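Local structure of Aureochrome1-like protein (Ochromonas danica, 6I20) at residues F93-L97 with Y123-L128. The protein binds flavin mononucleotide in a light-oxygen-voltage (LOV) domain of the PAS fold and probably serves as the blue-light sensor of a transcription factor. Sequence-based numbering, arbitrary orientation.
Sequences FWNQL and YAKAFL. With FMN (flavin mononucleotide), chain E.
Residues 93-97 run as an extended strand and 123-128 as a regular helical turn and a half, with i to i+4 backbone hydrogen bonds from F127 N to Y123 O (2.9 Å) and L128 N to A124 O (3.0 Å). The two axes come within 9.7 Å, their N-to-C directions 46° apart; W94 and A124 face each other, CA to CA 6.7 Å. Apolar packing centres on the W94 indole (chi1 m, chi2 93°). A124 CB sits over one face, 3.9 Å from the centroid of the five-membered ring and 27° off its normal, a CH-pi contact, and lies 3.5 Å from W94 CD2. L128 CD1 approaches W94 CZ3 at 4.1 Å. In the LOV/PAS fold this is the outer face of the antiparallel sheet, covered here by the C-terminal helix 121-130; A124 and F127 also touch V82 on the edge strand 79-86. Among polar groups, K125 starts sideways but curls in (chi1 and chi2 m), NZ 3.2 Å from W94 CZ2, oblique to the ring. Q96 (chi1 and chi2 t, chi3 -64°) accepts a short hydrogen bond at OE1 from Y123 OH, 2.5 Å; Y123 (chi1 t) leaves the helix sideways, its hydroxyl end coming nearer. On the opposite sheet face the CA-CB bond of N95 points away from the helix, and its ND2 gives FMN O4 a weak hydrogen bond, 3.1 Å; L97 CD2 packs 3.5 Å from FMN C4A.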
loop_
_atom_site.group_PDB
_atom_site.type_symbol
_atom_site.label_atom_id
_atom_site.label_comp_id
_atom_site.label_asym_id
_atom_site.label_seq_id
_atom_site.Cartn_x
_atom_site.Cartn_y
_atom_site.Cartn_z
ATOM N N PHE A 93 -13.802 -1.130 -1.975
ATOM C CA PHE A 93 -13.203 -1.946 -3.020
ATOM C C PHE A 93 -12.300 -2.956 -2.366
ATOM O O PHE A 93 -11.764 -2.714 -1.292
ATOM C CB PHE A 93 -12.444 -1.089 -4.038
ATOM C CG PHE A 93 -11.249 -0.357 -3.504
ATOM C CD1 PHE A 93 -11.400 0.867 -2.859
ATOM C CD2 PHE A 93 -9.955 -0.856 -3.641
ATOM C CE1 PHE A 93 -10.312 1.577 -2.367
ATOM C CE2 PHE A 93 -8.867 -0.141 -3.159
ATOM C CZ PHE A 93 -9.039 1.067 -2.521
ATOM N N TRP A 94 -12.099 -4.075 -3.056
ATOM C CA TRP A 94 -11.109 -5.067 -2.614
ATOM C C TRP A 94 -9.754 -4.698 -3.194
ATOM O O TRP A 94 -9.644 -4.439 -4.396
ATOM C CB TRP A 94 -11.514 -6.477 -3.033
ATOM C CG TRP A 94 -12.674 -6.989 -2.251
ATOM C CD1 TRP A 94 -13.999 -6.915 -2.582
ATOM C CD2 TRP A 94 -12.614 -7.573 -0.959
ATOM N NE1 TRP A 94 -14.764 -7.465 -1.582
ATOM C CE2 TRP A 94 -13.942 -7.874 -0.572
ATOM C CE3 TRP A 94 -11.574 -7.878 -0.087
ATOM C CZ2 TRP A 94 -14.233 -8.485 0.632
ATOM C CZ3 TRP A 94 -11.849 -8.516 1.071
ATOM C CH2 TRP A 94 -13.170 -8.818 1.428
ATOM N N ASN A 95 -8.747 -4.697 -2.337
ATOM C CA ASN A 95 -7.392 -4.269 -2.674
ATOM C C ASN A 95 -6.477 -5.477 -2.486
ATOM O O ASN A 95 -6.297 -5.968 -1.378
ATOM C CB ASN A 95 -7.002 -3.136 -1.711
ATOM C CG ASN A 95 -5.613 -2.573 -1.903
ATOM O OD1 ASN A 95 -4.857 -3.025 -2.769
ATOM N ND2 ASN A 95 -5.277 -1.550 -1.118
ATOM N N GLN A 96 -5.853 -5.943 -3.593
ATOM C CA GLN A 96 -4.712 -6.860 -3.491
ATOM C C GLN A 96 -3.491 -6.005 -3.344
ATOM O O GLN A 96 -3.091 -5.276 -4.291
ATOM C CB GLN A 96 -4.616 -7.782 -4.708
ATOM C CG GLN A 96 -3.459 -8.745 -4.573
ATOM C CD GLN A 96 -3.378 -9.681 -5.755
ATOM O OE1 GLN A 96 -4.266 -10.442 -5.954
ATOM N NE2 GLN A 96 -2.317 -9.584 -6.536
ATOM N N LEU A 97 -2.959 -5.982 -2.112
ATOM C CA LEU A 97 -1.931 -5.079 -1.673
ATOM C C LEU A 97 -0.613 -5.819 -1.536
ATOM O O LEU A 97 -0.540 -6.826 -0.875
ATOM C CB LEU A 97 -2.337 -4.524 -0.293
ATOM C CG LEU A 97 -1.327 -3.671 0.420
ATOM C CD1 LEU A 97 -0.974 -2.392 -0.337
ATOM C CD2 LEU A 97 -1.859 -3.303 1.816
ATOM N N TYR A 123 -12.860 -12.576 -7.097
ATOM C CA TYR A 123 -11.400 -12.827 -7.050
ATOM C C TYR A 123 -10.928 -12.806 -5.593
ATOM O O TYR A 123 -10.143 -13.686 -5.203
ATOM C CB TYR A 123 -10.639 -11.813 -7.904
ATOM C CG TYR A 123 -9.131 -11.948 -7.848
ATOM C CD1 TYR A 123 -8.426 -11.438 -6.760
ATOM C CD2 TYR A 123 -8.401 -12.523 -8.874
ATOM C CE1 TYR A 123 -7.061 -11.522 -6.666
ATOM C CE2 TYR A 123 -7.023 -12.609 -8.793
ATOM C CZ TYR A 123 -6.345 -12.109 -7.686
ATOM O OH TYR A 123 -4.962 -12.204 -7.633
ATOM N N ALA A 124 -11.395 -11.838 -4.827
ATOM C CA ALA A 124 -11.017 -11.700 -3.425
ATOM C C ALA A 124 -11.396 -12.932 -2.616
ATOM O O ALA A 124 -10.590 -13.436 -1.825
ATOM C CB ALA A 124 -11.629 -10.435 -2.803
ATOM N N LYS A 125 -12.615 -13.427 -2.799
ATOM C CA LYS A 125 -13.051 -14.609 -2.039
ATOM C C LYS A 125 -12.205 -15.839 -2.365
ATOM O O LYS A 125 -11.805 -16.599 -1.458
ATOM C CB LYS A 125 -14.528 -14.901 -2.254
ATOM C CG LYS A 125 -15.504 -13.840 -1.744
ATOM C CD LYS A 125 -15.271 -13.325 -0.307
ATOM C CE LYS A 125 -14.616 -11.957 -0.224
ATOM N NZ LYS A 125 -15.599 -10.971 -0.745
ATOM N N ALA A 126 -11.876 -15.998 -3.636
ATOM C CA ALA A 126 -11.027 -17.119 -4.067
ATOM C C ALA A 126 -9.604 -16.989 -3.499
ATOM O O ALA A 126 -9.027 -17.963 -3.034
ATOM C CB ALA A 126 -10.964 -17.211 -5.590
ATOM N N PHE A 127 -9.077 -15.763 -3.480
ATOM C CA PHE A 127 -7.746 -15.527 -2.947
ATOM C C PHE A 127 -7.706 -15.901 -1.468
ATOM O O PHE A 127 -6.780 -16.557 -1.011
ATOM C CB PHE A 127 -7.310 -14.068 -3.202
ATOM C CG PHE A 127 -5.964 -13.701 -2.641
ATOM C CD1 PHE A 127 -5.776 -13.468 -1.270
ATOM C CD2 PHE A 127 -4.870 -13.528 -3.484
ATOM C CE1 PHE A 127 -4.546 -13.136 -0.748
ATOM C CE2 PHE A 127 -3.639 -13.148 -2.977
ATOM C CZ PHE A 127 -3.458 -12.976 -1.609
ATOM N N LEU A 128 -8.695 -15.408 -0.709
ATOM C CA LEU A 128 -8.722 -15.640 0.717
ATOM C C LEU A 128 -8.911 -17.104 1.079
ATOM O O LEU A 128 -8.289 -17.620 2.011
ATOM C CB LEU A 128 -9.799 -14.726 1.342
ATOM C CG LEU A 128 -9.495 -13.212 1.237
ATOM C CD1 LEU A 128 -10.745 -12.390 1.571
ATOM C CD2 LEU A 128 -8.337 -12.816 2.126
HETATM N N1 FMN E . -3.180 -0.525 4.274
HETATM C C2 FMN E . -4.305 -0.555 3.528
HETATM O O2 FMN E . -5.377 -0.883 4.089
HETATM N N3 FMN E . -4.336 -0.230 2.212
HETATM C C4 FMN E . -3.207 0.131 1.531
HETATM O O4 FMN E . -3.265 0.358 0.293
HETATM C C4A FMN E . -1.997 0.213 2.278
HETATM N N5 FMN E . -0.834 0.592 1.659
HETATM C C5A FMN E . 0.305 0.569 2.393
HETATM C C6 FMN E . 1.530 0.930 1.791
HETATM C C7 FMN E . 2.699 0.925 2.478
HETATM C C7M FMN E . 4.026 1.293 1.777
HETATM C C8 FMN E . 2.728 0.552 3.865
HETATM C C8M FMN E . 4.011 0.527 4.631
HETATM C C9 FMN E . 1.549 0.199 4.477
HETATM C C9A FMN E . 0.344 0.170 3.789
HETATM N N10 FMN E . -0.879 -0.134 4.439
HETATM C C10 FMN E . -2.014 -0.177 3.683
HETATM C "C1'" FMN E . -0.903 -0.634 5.809
HETATM C "C2'" FMN E . -1.037 0.425 6.908
HETATM O "O2'" FMN E . -0.310 1.595 6.504
HETATM C "C3'" FMN E . -0.444 -0.114 8.201
HETATM O "O3'" FMN E . 0.913 -0.551 8.020
HETATM C "C4'" FMN E . -1.230 -1.235 8.842
HETATM O "O4'" FMN E . -2.593 -0.799 8.980
HETATM C "C5'" FMN E . -0.670 -1.558 10.268
HETATM O "O5'" FMN E . -0.271 -0.322 10.949
HETATM P P FMN E . -0.268 -0.351 12.562
HETATM O O1P FMN E . 0.080 1.018 12.999
HETATM O O2P FMN E . -1.618 -0.771 12.972
HETATM O O3P FMN E . 0.791 -1.395 12.894
#